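PDB 1C3P: protein (hdlp (histone deacetylase-like protein)) from Aquifex aeolicus, which probably works as a zinc-dependent deacetylase of the histone deacetylase family and may take part in acetoin breakdown. Local coordinates for residues I281-F286 with C311-R316; S29-F34 with A305-W310. All blocks are in the same frame, centred on the assembly; numbering follows the deposited sequence.

Contact 1: residues I281-F286 with C311-R316; sequences IVREVF and CELSGR
R283 sets CG beside its backbone N, runs straight at chi2 and then bends at chi3 (69°), which swings its guanidinium toward E312, whose own CG stands away from any staggered position (chi1 -121°) before the chain folds back at chi2. The two residues belong to consecutive helices of the parallel alpha/beta fold shared by histone deacetylases and arginases: the chain runs from helix 272-286 through strand 290-292 into helix 299-314. The backbones stay well apart, with R283 CA and L313 CA 10.8 Å from each other, and long side chains span the gap. The result is a single-bond salt bridge, R283 NH1 to E312 OE1 at 3.0 Å. The carboxylate oxygen lies almost exactly in the guanidinium plane, but the N-H points somewhat past it (146°), and NH1 meets the anti side of OE1 from a little outside the carboxylate plane. Alongside this polar link the CD2 methyl of L313 lies over one guanidinium face, 4.5 Å from R283 CZ. The grip is shared, since NH2 pairs with E288 and NH1 also makes a weak bond to N280. Cutting R283 back to an alanine is likely to leave E312 and E288 without this cationic mate and to uncover the end of L313. Beyond E312 the helix closes in a Schellman motif with G315 at positive phi, R316 N reaching C311 O at 3.1 Å and G315 N making a weak bond to E312 O. Past this turn R316 folds back, its NE donating to S314 OG at 3.2 Å.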
loop_
_atom_site.group_PDB
_atom_site.type_symbol
_atom_site.label_atom_id
_atom_site.label_comp_id
_atom_site.label_asym_id
_atom_site.label_seq_id
_atom_site.Cartn_x
_atom_site.Cartn_y
_atom_site.Cartn_z
ATOM N N ILE A 281 5.891 13.568 -7.148
ATOM C CA ILE A 281 7.310 13.787 -6.903
ATOM C C ILE A 281 8.090 12.517 -7.265
ATOM O O ILE A 281 9.198 12.590 -7.803
ATOM C CB ILE A 281 7.581 14.114 -5.423
ATOM C CG1 ILE A 281 7.069 15.514 -5.092
ATOM C CG2 ILE A 281 9.062 14.002 -5.132
ATOM C CD1 ILE A 281 7.254 15.890 -3.624
ATOM N N VAL A 282 7.526 11.353 -6.955
ATOM C CA VAL A 282 8.206 10.096 -7.266
ATOM C C VAL A 282 8.315 9.956 -8.782
ATOM O O VAL A 282 9.368 9.598 -9.320
ATOM C CB VAL A 282 7.456 8.872 -6.688
ATOM C CG1 VAL A 282 8.032 7.594 -7.279
ATOM C CG2 VAL A 282 7.616 8.836 -5.164
ATOM N N ARG A 283 7.228 10.269 -9.471
ATOM C CA ARG A 283 7.221 10.170 -10.925
ATOM C C ARG A 283 8.197 11.146 -11.584
ATOM O O ARG A 283 8.771 10.839 -12.630
ATOM C CB ARG A 283 5.811 10.404 -11.446
ATOM C CG ARG A 283 4.817 9.329 -11.011
ATOM C CD ARG A 283 3.399 9.751 -11.310
ATOM N NE ARG A 283 3.115 9.775 -12.737
ATOM C CZ ARG A 283 2.189 10.543 -13.295
ATOM N NH1 ARG A 283 1.457 11.359 -12.543
ATOM N NH2 ARG A 283 1.984 10.482 -14.603
ATOM N N GLU A 284 8.383 12.316 -10.986
ATOM C CA GLU A 284 9.313 13.289 -11.562
ATOM C C GLU A 284 10.741 12.814 -11.398
ATOM O O GLU A 284 11.605 13.151 -12.199
ATOM C CB GLU A 284 9.185 14.648 -10.886
ATOM C CG GLU A 284 7.824 15.267 -11.011
ATOM C CD GLU A 284 7.731 16.568 -10.256
ATOM O OE1 GLU A 284 7.977 16.559 -9.030
ATOM O OE2 GLU A 284 7.412 17.595 -10.888
ATOM N N VAL A 285 10.993 12.037 -10.351
ATOM C CA VAL A 285 12.338 11.550 -10.104
ATOM C C VAL A 285 12.622 10.276 -10.881
ATOM O O VAL A 285 13.678 10.145 -11.491
ATOM C CB VAL A 285 12.582 11.263 -8.596
ATOM C CG1 VAL A 285 13.985 10.712 -8.390
ATOM C CG2 VAL A 285 12.406 12.541 -7.775
ATOM N N PHE A 286 11.683 9.334 -10.875
ATOM C CA PHE A 286 11.924 8.084 -11.571
ATOM C C PHE A 286 11.077 7.756 -12.793
ATOM O O PHE A 286 11.205 6.671 -13.367
ATOM C CB PHE A 286 11.850 6.921 -10.576
ATOM C CG PHE A 286 12.957 6.918 -9.566
ATOM C CD1 PHE A 286 12.722 7.298 -8.246
ATOM C CD2 PHE A 286 14.257 6.568 -9.944
ATOM C CE1 PHE A 286 13.761 7.328 -7.319
ATOM C CE2 PHE A 286 15.305 6.597 -9.024
ATOM C CZ PHE A 286 15.058 6.978 -7.709
ATOM N N CYS A 311 -7.436 10.237 -10.971
ATOM C CA CYS A 311 -7.580 11.416 -11.818
ATOM C C CYS A 311 -6.233 11.843 -12.406
ATOM O O CYS A 311 -6.162 12.168 -13.586
ATOM C CB CYS A 311 -8.232 12.578 -11.041
ATOM S SG CYS A 311 -10.016 12.384 -10.698
ATOM N N GLU A 312 -5.163 11.830 -11.600
ATOM C CA GLU A 312 -3.819 12.195 -12.097
ATOM C C GLU A 312 -3.379 11.258 -13.224
ATOM O O GLU A 312 -2.934 11.696 -14.287
ATOM C CB GLU A 312 -2.754 12.061 -11.002
ATOM C CG GLU A 312 -1.966 13.305 -10.648
ATOM C CD GLU A 312 -1.397 14.055 -11.838
ATOM O OE1 GLU A 312 -0.651 13.475 -12.659
ATOM O OE2 GLU A 312 -1.702 15.256 -11.939
ATOM N N LEU A 313 -3.471 9.956 -12.973
ATOM C CA LEU A 313 -3.054 8.958 -13.962
ATOM C C LEU A 313 -3.900 8.985 -15.228
ATOM O O LEU A 313 -3.362 8.919 -16.334
ATOM C CB LEU A 313 -3.126 7.549 -13.369
ATOM C CG LEU A 313 -2.164 7.170 -12.244
ATOM C CD1 LEU A 313 -2.503 5.770 -11.760
ATOM C CD2 LEU A 313 -0.736 7.231 -12.747
ATOM N N SER A 314 -5.212 9.090 -15.028
ATOM C CA SER A 314 -6.226 9.088 -16.085
ATOM C C SER A 314 -6.228 10.374 -16.908
ATOM O O SER A 314 -6.787 10.424 -18.003
ATOM C CB SER A 314 -7.616 8.864 -15.457
ATOM O OG SER A 314 -8.638 8.794 -16.432
ATOM N N GLY A 315 -5.612 11.414 -16.378
ATOM C CA GLY A 315 -5.553 12.664 -17.104
ATOM C C GLY A 315 -6.841 13.453 -17.085
ATOM O O GLY A 315 -7.158 14.161 -18.039
ATOM N N ARG A 316 -7.611 13.333 -16.016
ATOM C CA ARG A 316 -8.838 14.104 -15.958
ATOM C C ARG A 316 -8.814 15.100 -14.810
ATOM O O ARG A 316 -8.147 14.885 -13.801
ATOM C CB ARG A 316 -10.043 13.186 -15.835
ATOM C CG ARG A 316 -10.194 12.461 -14.538
ATOM C CD ARG A 316 -11.428 11.585 -14.658
ATOM N NE ARG A 316 -11.225 10.504 -15.613
ATOM C CZ ARG A 316 -12.195 9.717 -16.066
ATOM N NH1 ARG A 316 -13.434 9.906 -15.649
ATOM N NH2 ARG A 316 -11.921 8.700 -16.878
#

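Contact 2: residues S29-F34 with A305-W310; sequences SLLLRF and AWTLIW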
loop_
_atom_site.group_PDB
_atom_site.type_symbol
_atom_site.label_atom_id
_atom_site.label_comp_id
_atom_site.label_asym_id
_atom_site.label_seq_id
_atom_site.Cartn_x
_atom_site.Cartn_y
_atom_site.Cartn_z
ATOM N N SER A 29 -13.570 -2.239 -3.542
ATOM C CA SER A 29 -14.928 -2.268 -4.096
ATOM C C SER A 29 -15.536 -0.893 -3.858
ATOM O O SER A 29 -16.297 -0.381 -4.678
ATOM C CB SER A 29 -15.798 -3.353 -3.429
ATOM O OG SER A 29 -16.071 -3.055 -2.064
ATOM N N LEU A 30 -15.179 -0.273 -2.742
ATOM C CA LEU A 30 -15.728 1.038 -2.463
ATOM C C LEU A 30 -15.140 2.041 -3.447
ATOM O O LEU A 30 -15.848 2.926 -3.900
ATOM C CB LEU A 30 -15.430 1.465 -1.022
ATOM C CG LEU A 30 -15.979 2.821 -0.537
ATOM C CD1 LEU A 30 -15.292 3.949 -1.258
ATOM C CD2 LEU A 30 -17.491 2.888 -0.763
ATOM N N LEU A 31 -13.850 1.902 -3.770
ATOM C CA LEU A 31 -13.202 2.823 -4.707
ATOM C C LEU A 31 -13.909 2.724 -6.058
ATOM O O LEU A 31 -14.228 3.734 -6.678
ATOM C CB LEU A 31 -11.723 2.468 -4.914
ATOM C CG LEU A 31 -10.658 3.548 -5.207
ATOM C CD1 LEU A 31 -9.542 2.951 -6.104
ATOM C CD2 LEU A 31 -11.253 4.738 -5.893
ATOM N N LEU A 32 -14.137 1.501 -6.514
ATOM C CA LEU A 32 -14.796 1.296 -7.793
ATOM C C LEU A 32 -16.174 1.931 -7.810
ATOM O O LEU A 32 -16.508 2.629 -8.758
ATOM C CB LEU A 32 -14.912 -0.198 -8.122
ATOM C CG LEU A 32 -13.642 -0.955 -8.530
ATOM C CD1 LEU A 32 -13.989 -2.399 -8.896
ATOM C CD2 LEU A 32 -13.009 -0.275 -9.730
ATOM N N ARG A 33 -16.968 1.688 -6.768
ATOM C CA ARG A 33 -18.308 2.260 -6.717
ATOM C C ARG A 33 -18.244 3.775 -6.626
ATOM O O ARG A 33 -19.087 4.472 -7.180
ATOM C CB ARG A 33 -19.099 1.685 -5.535
ATOM C CG ARG A 33 -19.414 0.189 -5.692
ATOM C CD ARG A 33 -20.484 -0.295 -4.719
ATOM N NE ARG A 33 -20.078 -0.144 -3.326
ATOM C CZ ARG A 33 -20.822 -0.509 -2.287
ATOM N NH1 ARG A 33 -22.016 -1.050 -2.479
ATOM N NH2 ARG A 33 -20.367 -0.343 -1.051
ATOM N N PHE A 34 -17.226 4.283 -5.939
ATOM C CA PHE A 34 -17.055 5.713 -5.780
ATOM C C PHE A 34 -16.657 6.375 -7.104
ATOM O O PHE A 34 -17.237 7.387 -7.508
ATOM C CB PHE A 34 -15.988 5.997 -4.719
ATOM C CG PHE A 34 -15.876 7.441 -4.354
ATOM C CD1 PHE A 34 -16.848 8.044 -3.571
ATOM C CD2 PHE A 34 -14.810 8.214 -4.823
ATOM C CE1 PHE A 34 -16.763 9.413 -3.247
ATOM C CE2 PHE A 34 -14.710 9.574 -4.511
ATOM C CZ PHE A 34 -15.695 10.175 -3.717
ATOM N N ALA A 305 -8.773 10.050 -1.600
ATOM C CA ALA A 305 -7.351 10.086 -1.919
ATOM C C ALA A 305 -6.983 9.258 -3.134
ATOM O O ALA A 305 -6.247 9.725 -4.004
ATOM C CB ALA A 305 -6.514 9.651 -0.681
ATOM N N TRP A 306 -7.471 8.024 -3.209
ATOM C CA TRP A 306 -7.155 7.227 -4.378
ATOM C C TRP A 306 -7.836 7.813 -5.597
ATOM O O TRP A 306 -7.370 7.629 -6.719
ATOM C CB TRP A 306 -7.551 5.763 -4.196
ATOM C CG TRP A 306 -6.525 4.986 -3.403
ATOM C CD1 TRP A 306 -5.224 5.332 -3.191
ATOM C CD2 TRP A 306 -6.707 3.709 -2.785
ATOM N NE1 TRP A 306 -4.578 4.347 -2.479
ATOM C CE2 TRP A 306 -5.467 3.340 -2.218
ATOM C CE3 TRP A 306 -7.799 2.838 -2.656
ATOM C CZ2 TRP A 306 -5.290 2.132 -1.530
ATOM C CZ3 TRP A 306 -7.625 1.641 -1.973
ATOM C CH2 TRP A 306 -6.374 1.299 -1.418
ATOM N N THR A 307 -8.942 8.516 -5.389
ATOM C CA THR A 307 -9.611 9.130 -6.526
ATOM C C THR A 307 -8.666 10.185 -7.102
ATOM O O THR A 307 -8.548 10.306 -8.318
ATOM C CB THR A 307 -10.982 9.730 -6.114
ATOM O OG1 THR A 307 -11.905 8.655 -5.891
ATOM C CG2 THR A 307 -11.531 10.653 -7.201
ATOM N N LEU A 308 -7.972 10.935 -6.243
ATOM C CA LEU A 308 -7.012 11.923 -6.741
ATOM C C LEU A 308 -5.937 11.223 -7.581
ATOM O O LEU A 308 -5.518 11.717 -8.640
ATOM C CB LEU A 308 -6.347 12.687 -5.585
ATOM C CG LEU A 308 -7.243 13.609 -4.753
ATOM C CD1 LEU A 308 -6.406 14.386 -3.712
ATOM C CD2 LEU A 308 -7.951 14.584 -5.705
ATOM N N ILE A 309 -5.484 10.065 -7.110
ATOM C CA ILE A 309 -4.473 9.318 -7.843
ATOM C C ILE A 309 -5.026 8.881 -9.196
ATOM O O ILE A 309 -4.344 8.987 -10.216
ATOM C CB ILE A 309 -4.040 8.042 -7.093
ATOM C CG1 ILE A 309 -3.388 8.405 -5.758
ATOM C CG2 ILE A 309 -3.083 7.242 -7.962
ATOM C CD1 ILE A 309 -2.127 9.232 -5.903
ATOM N N TRP A 310 -6.259 8.383 -9.213
ATOM C CA TRP A 310 -6.826 7.924 -10.484
ATOM C C TRP A 310 -6.973 9.092 -11.468
ATOM O O TRP A 310 -6.655 8.959 -12.656
ATOM C CB TRP A 310 -8.168 7.233 -10.257
ATOM C CG TRP A 310 -8.784 6.759 -11.523
ATOM C CD1 TRP A 310 -9.952 7.200 -12.074
ATOM C CD2 TRP A 310 -8.215 5.832 -12.468
ATOM N NE1 TRP A 310 -10.143 6.615 -13.304
ATOM C CE2 TRP A 310 -9.094 5.772 -13.570
ATOM C CE3 TRP A 310 -7.050 5.051 -12.491
ATOM C CZ2 TRP A 310 -8.845 4.962 -14.684
ATOM C CZ3 TRP A 310 -6.800 4.248 -13.594
ATOM C CH2 TRP A 310 -7.696 4.209 -14.679
#
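L31 drives its branched end against the base of W306, and it does so in an uncommon shape: chi1 of -148° lies off the staggered positions, as does chi2. In this pose CD1 sits 3.9 Å from W306 CE3, and CG is equally close to W306 CB, so the leucine presses on the start of the indole side chain and its six-membered ring. Its other methyl, CD2, turns to T307 and lies 4.0 Å from T307 OG1. One helical turn on, F34 holds CG anti to its backbone N (chi1 -172°), which presents the ring edge to the same threonine: F34 CD2 is 3.1 Å from T307 OG1, with the oxygen in the ring plane. The threonine oxygen stands beside its own backbone N, where it bonds to A303 O, so this buried hydroxyl is satisfied within its helix while its oxygen meets the ring C-H groups.

Helices 28-37 and 299-314 cross here at -61°, their local axes 10.5 Å apart. On the far end of W306, NE1 bonds to L255 O and the ring meets F124 edge-to-face; the side chain of W306 is about 8 Å from that of D168, a zinc-binding residue. Around the crossing lie helix 324-332, whose A326 and L330 touch F34, strand 4-8, whose L6 meets L32 and W310, and helix 272-286, which packs on I309 through F275 and F279.

Helix 299-314 serves both contacts, and they illustrate how one helix changes chemistry along its length. Contact 2 uses its middle, where every touching residue is buried and the joint is made by apolar branches, a ring edge and a threonine hydroxyl satisfied within its own helix, bringing in a helix from near the start of the chain. Contact 1 uses its last turn, farther from the chain's centre and only partly buried; there a charged pair bridges to helix 272-286, a close neighbour in sequence. Contact 2 buries more surface, 194 Å² against 115 Å², both sides summed. Their centres lie about 16 Å apart, and only contact 2 comes near the zinc-binding residues.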